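Local coordinates for L-Ala-D/L-Glu Epimerase (Escherichia coli, PDB 1JPD), which is an epimerase of the enolase superfamily that joins an N-terminal mandelate racemase/muconate lactonizing enzyme-type domain to a C-terminal barrel of alternating beta strands and helices, at residues A[112-117]-A[289-294]; A[225-230]-A[238-243]. All blocks are in the same frame, centred on the assembly; numbering follows the deposited sequence.

Contact 1 (A[112-117]-A[289-294])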
loop_
_atom_site.group_PDB
_atom_site.type_symbol
_atom_site.label_atom_id
_atom_site.label_comp_id
_atom_site.label_asym_id
_atom_site.label_seq_id
_atom_site.Cartn_x
_atom_site.Cartn_y
_atom_site.Cartn_z
ATOM N N ASP A 112 6.080 12.861 14.600
ATOM C CA ASP A 112 7.095 13.603 15.335
ATOM C C ASP A 112 8.222 12.713 15.843
ATOM O O ASP A 112 9.381 13.131 15.891
ATOM C CB ASP A 112 6.459 14.370 16.497
ATOM C CG ASP A 112 5.580 15.515 16.021
ATOM O OD1 ASP A 112 6.028 16.274 15.133
ATOM O OD2 ASP A 112 4.448 15.661 16.535
ATOM N N LEU A 113 7.889 11.488 16.226
ATOM C CA LEU A 113 8.909 10.569 16.706
ATOM C C LEU A 113 9.935 10.404 15.588
ATOM O O LEU A 113 11.139 10.509 15.816
ATOM C CB LEU A 113 8.285 9.215 17.059
ATOM C CG LEU A 113 9.214 8.138 17.619
ATOM C CD1 LEU A 113 9.852 8.628 18.903
ATOM C CD2 LEU A 113 8.424 6.865 17.874
ATOM N N ILE A 114 9.448 10.154 14.375
ATOM C CA ILE A 114 10.327 9.987 13.222
ATOM C C ILE A 114 10.984 11.326 12.936
ATOM O O ILE A 114 12.172 11.394 12.621
ATOM C CB ILE A 114 9.550 9.577 11.953
ATOM C CG1 ILE A 114 8.698 8.339 12.226
ATOM C CG2 ILE A 114 10.532 9.319 10.810
ATOM C CD1 ILE A 114 9.494 7.114 12.471
ATOM N N GLY A 115 10.192 12.389 13.040
ATOM C CA GLY A 115 10.701 13.718 12.785
ATOM C C GLY A 115 10.393 14.220 11.387
ATOM O O GLY A 115 11.158 15.008 10.823
ATOM N N ILE A 116 9.285 13.760 10.814
ATOM C CA ILE A 116 8.887 14.201 9.476
ATOM C C ILE A 116 7.610 15.025 9.598
ATOM O O ILE A 116 6.890 14.919 10.591
ATOM C CB ILE A 116 8.647 12.996 8.517
ATOM C CG1 ILE A 116 7.571 12.069 9.074
ATOM C CG2 ILE A 116 9.932 12.217 8.324
ATOM C CD1 ILE A 116 6.169 12.581 8.877
ATOM N N THR A 117 7.330 15.851 8.600
ATOM C CA THR A 117 6.131 16.678 8.645
ATOM C C THR A 117 5.051 16.160 7.713
ATOM O O THR A 117 5.294 15.905 6.533
ATOM C CB THR A 117 6.442 18.139 8.265
ATOM O OG1 THR A 117 7.426 18.665 9.166
ATOM C CG2 THR A 117 5.175 18.996 8.342
ATOM N N ALA A 289 1.382 4.071 8.123
ATOM C CA ALA A 289 2.113 4.284 6.878
ATOM C C ALA A 289 2.409 5.753 6.562
ATOM O O ALA A 289 3.358 6.058 5.834
ATOM C CB ALA A 289 1.349 3.664 5.725
ATOM N N LEU A 290 1.610 6.659 7.117
ATOM C CA LEU A 290 1.773 8.089 6.857
ATOM C C LEU A 290 3.193 8.657 6.828
ATOM O O LEU A 290 3.526 9.447 5.946
ATOM C CB LEU A 290 0.911 8.887 7.830
ATOM C CG LEU A 290 -0.574 8.648 7.553
ATOM C CD1 LEU A 290 -1.420 9.306 8.637
ATOM C CD2 LEU A 290 -0.927 9.186 6.168
ATOM N N PRO A 291 4.052 8.259 7.775
ATOM C CA PRO A 291 5.422 8.780 7.785
ATOM C C PRO A 291 6.118 8.762 6.421
ATOM O O PRO A 291 7.041 9.539 6.186
ATOM C CB PRO A 291 6.119 7.880 8.801
ATOM C CG PRO A 291 5.034 7.607 9.782
ATOM C CD PRO A 291 3.847 7.312 8.884
ATOM N N LEU A 292 5.675 7.880 5.530
ATOM C CA LEU A 292 6.271 7.769 4.197
ATOM C C LEU A 292 5.719 8.763 3.170
ATOM O O LEU A 292 6.370 9.049 2.168
ATOM C CB LEU A 292 6.081 6.344 3.654
ATOM C CG LEU A 292 6.802 5.198 4.368
ATOM C CD1 LEU A 292 6.239 3.869 3.919
ATOM C CD2 LEU A 292 8.285 5.271 4.075
ATOM N N VAL A 293 4.525 9.289 3.421
ATOM C CA VAL A 293 3.876 10.211 2.493
ATOM C C VAL A 293 4.743 11.301 1.859
ATOM O O VAL A 293 4.707 11.491 0.644
ATOM C CB VAL A 293 2.643 10.875 3.144
ATOM C CG1 VAL A 293 2.036 11.886 2.184
ATOM C CG2 VAL A 293 1.606 9.813 3.501
ATOM N N PRO A 294 5.529 12.037 2.664
ATOM C CA PRO A 294 6.361 13.084 2.064
ATOM C C PRO A 294 7.430 12.575 1.096
ATOM O O PRO A 294 8.062 13.370 0.402
ATOM C CB PRO A 294 6.957 13.790 3.282
ATOM C CG PRO A 294 7.039 12.702 4.288
ATOM C CD PRO A 294 5.709 12.001 4.124
#
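Two isoleucines close on Pro291, one from each side of the turn at Gly115. Ile116 does more of the touching. Its CG1 lies between the backbone N and the carbonyl carbon (chi1 58°), and the second torsion, also near +60° (chi2 78°), turns CD1 onto the backbone atoms of the proline. Ile116 CD1 stands 4.0 Å from Pro291 CA, while Ile116 CG1 is 3.9 Å from Pro291 O, so this side chain rests on the CA-C=O portion of Pro291 more than on its ring. Ile114 reaches the ring instead, through the methylene of its longer branch: Ile114 CG1 is 4.3 Å from Pro291 CB, and the same side chain also packs on Trp99 of helix 89-104. Thr117 turns its CB away and contributes its carbonyl, with Thr117 O 4.2 Å from Pro294 CB. The segments meet by van der Waals contact, partly of side-chain carbon against backbone carbonyl. Pro291 itself is buried, whereas Pro294 and Thr117 lie at the exposed border. Both backbones are set by local turns: Leu292 N and Val293 N each bond to the carbonyl three residues back, and the Leu292 side chain packs on helix 257-269. Gly115, at positive phi, is the C-prime residue of a Schellman motif, which ends helix 110-114 and turns the chain so that Ile116 can meet the 3-10 turn between helix 283-289 and strand 298-299 of the barrel.

Contact 2 (A[225-230]-A[238-243])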
loop_
_atom_site.group_PDB
_atom_site.type_symbol
_atom_site.label_atom_id
_atom_site.label_comp_id
_atom_site.label_asym_id
_atom_site.label_seq_id
_atom_site.Cartn_x
_atom_site.Cartn_y
_atom_site.Cartn_z
ATOM N N ILE A 225 6.858 2.666 -15.185
ATOM C CA ILE A 225 6.139 1.422 -14.937
ATOM C C ILE A 225 6.456 1.001 -13.503
ATOM O O ILE A 225 7.621 0.840 -13.137
ATOM C CB ILE A 225 6.541 0.330 -15.969
ATOM C CG1 ILE A 225 6.145 0.794 -17.378
ATOM C CG2 ILE A 225 5.844 -0.989 -15.644
ATOM C CD1 ILE A 225 6.261 -0.267 -18.461
ATOM N N CYS A 226 5.413 0.839 -12.690
ATOM C CA CYS A 226 5.577 0.503 -11.267
ATOM C C CYS A 226 5.444 -0.956 -10.851
ATOM O O CYS A 226 4.573 -1.683 -11.329
ATOM C CB CYS A 226 4.596 1.328 -10.422
ATOM S SG CYS A 226 4.928 1.301 -8.643
ATOM N N ALA A 227 6.309 -1.366 -9.931
ATOM C CA ALA A 227 6.295 -2.724 -9.408
ATOM C C ALA A 227 5.390 -2.758 -8.184
ATOM O O ALA A 227 5.470 -1.877 -7.319
ATOM C CB ALA A 227 7.705 -3.158 -9.021
ATOM N N ASP A 228 4.522 -3.767 -8.128
ATOM C CA ASP A 228 3.607 -3.939 -7.006
ATOM C C ASP A 228 3.851 -5.321 -6.409
ATOM O O ASP A 228 4.548 -5.454 -5.408
ATOM C CB ASP A 228 2.157 -3.822 -7.475
ATOM C CG ASP A 228 1.165 -3.802 -6.319
ATOM O OD1 ASP A 228 1.603 -3.863 -5.147
ATOM O OD2 ASP A 228 -0.056 -3.719 -6.593
ATOM N N GLU A 229 3.282 -6.352 -7.028
ATOM C CA GLU A 229 3.484 -7.704 -6.530
ATOM C C GLU A 229 4.960 -8.077 -6.623
ATOM O O GLU A 229 5.442 -8.873 -5.834
ATOM C CB GLU A 229 2.630 -8.723 -7.308
ATOM C CG GLU A 229 1.141 -8.716 -6.938
ATOM C CD GLU A 229 0.364 -7.572 -7.591
ATOM O OE1 GLU A 229 0.992 -6.576 -8.025
ATOM O OE2 GLU A 229 -0.884 -7.660 -7.662
ATOM N N SER A 230 5.683 -7.485 -7.569
ATOM C CA SER A 230 7.104 -7.791 -7.736
ATOM C C SER A 230 8.008 -7.120 -6.717
ATOM O O SER A 230 9.192 -7.429 -6.651
ATOM C CB SER A 230 7.578 -7.404 -9.135
ATOM O OG SER A 230 6.871 -8.120 -10.131
ATOM N N LYS A 238 17.387 -5.467 -6.724
ATOM C CA LYS A 238 18.308 -5.865 -7.777
ATOM C C LYS A 238 17.527 -6.363 -8.984
ATOM O O LYS A 238 17.739 -5.908 -10.109
ATOM C CB LYS A 238 19.221 -6.981 -7.283
ATOM C CG LYS A 238 20.006 -7.649 -8.394
ATOM C CD LYS A 238 20.416 -9.041 -7.977
ATOM C CE LYS A 238 21.184 -9.741 -9.069
ATOM N NZ LYS A 238 21.486 -11.123 -8.650
ATOM N N ALA A 239 16.628 -7.311 -8.737
ATOM C CA ALA A 239 15.808 -7.894 -9.790
ATOM C C ALA A 239 14.996 -6.825 -10.509
ATOM O O ALA A 239 14.886 -6.840 -11.735
ATOM C CB ALA A 239 14.873 -8.949 -9.202
ATOM N N LEU A 240 14.435 -5.895 -9.744
ATOM C CA LEU A 240 13.620 -4.835 -10.322
ATOM C C LEU A 240 14.380 -3.859 -11.228
ATOM O O LEU A 240 13.819 -3.342 -12.192
ATOM C CB LEU A 240 12.910 -4.056 -9.208
ATOM C CG LEU A 240 11.978 -4.834 -8.269
ATOM C CD1 LEU A 240 11.322 -3.857 -7.303
ATOM C CD2 LEU A 240 10.920 -5.586 -9.065
ATOM N N LYS A 241 15.650 -3.611 -10.922
ATOM C CA LYS A 241 16.458 -2.679 -11.708
ATOM C C LYS A 241 16.471 -3.057 -13.188
ATOM O O LYS A 241 16.972 -4.113 -13.553
ATOM C CB LYS A 241 17.891 -2.630 -11.151
ATOM C CG LYS A 241 18.653 -1.348 -11.483
ATOM C CD LYS A 241 17.829 -0.109 -11.132
ATOM C CE LYS A 241 18.435 1.171 -11.704
ATOM N NZ LYS A 241 17.410 2.257 -11.830
ATOM N N GLY A 242 15.908 -2.197 -14.035
ATOM C CA GLY A 242 15.871 -2.486 -15.459
ATOM C C GLY A 242 14.527 -2.997 -15.935
ATOM O O GLY A 242 14.327 -3.249 -17.127
ATOM N N ARG A 243 13.598 -3.174 -15.001
ATOM C CA ARG A 243 12.259 -3.642 -15.344
ATOM C C ARG A 243 11.198 -2.647 -14.894
ATOM O O ARG A 243 10.134 -2.560 -15.504
ATOM C CB ARG A 243 11.984 -5.018 -14.726
ATOM C CG ARG A 243 12.859 -6.103 -15.308
ATOM C CD ARG A 243 12.456 -7.498 -14.877
ATOM N NE ARG A 243 13.403 -8.477 -15.404
ATOM C CZ ARG A 243 13.320 -9.790 -15.223
ATOM N NH1 ARG A 243 12.325 -10.316 -14.521
ATOM N NH2 ARG A 243 14.248 -10.579 -15.745
#
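Ser230 and Leu240 bring the backbones nearest, with CA atoms 7.6 Å apart, where the loop leaving strand 225-227 passes the last turn of helix 237-240. Leu240 carries the contact: with CG anti to its carbonyl carbon (chi1 -59°) and an extended second torsion, it sends its forked end across to the other segment. The two methyls divide the work unequally. Leu240 CD2 bears on both Ala227 and Ser230, 4.0 Å from Ala227 CB and 3.8 Å from Ser230 CB, and makes a van der Waals contact of 3.5 Å with Ser230 O. Leu240 CD1 lies 4.1 Å from Ala227 CB. Ser230 thus offers carbon and carbonyl to the leucine, while its OG is hydrogen-bonded to Gln206 NE2. Beyond the segments, Leu240 also packs on Val247 of strand 246-249, so the short helix rests on both strands of its beta-alpha-beta unit. Past it, Arg243 N bonds to Leu240 O at 2.8 Å, and the guanidinium of Arg243 pairs with Asp213. The contact between the segments is mainly van der Waals and rests on one buried leucine, which probably helps seat the helix on the strand.

Overall arrangement
Contacts 1 and 2 do not touch: their centres are 25 Å apart and their nearest atoms about 13 Å, although each centre lies 15 Å from that of the chain. In sequence, contact 2 falls between the two segments of contact 1. Contact 1 joins the helix-ending turn before strand 121-128, the first of the barrel, to the connection leading into strand 298-299, the last. Contact 2 lies within a single beta-alpha-beta unit partway round, at the C-terminal end of strand 225-227. In enolase-superfamily barrels the active site lies at that end of the strands, so contact 2 is probably on the active-site side.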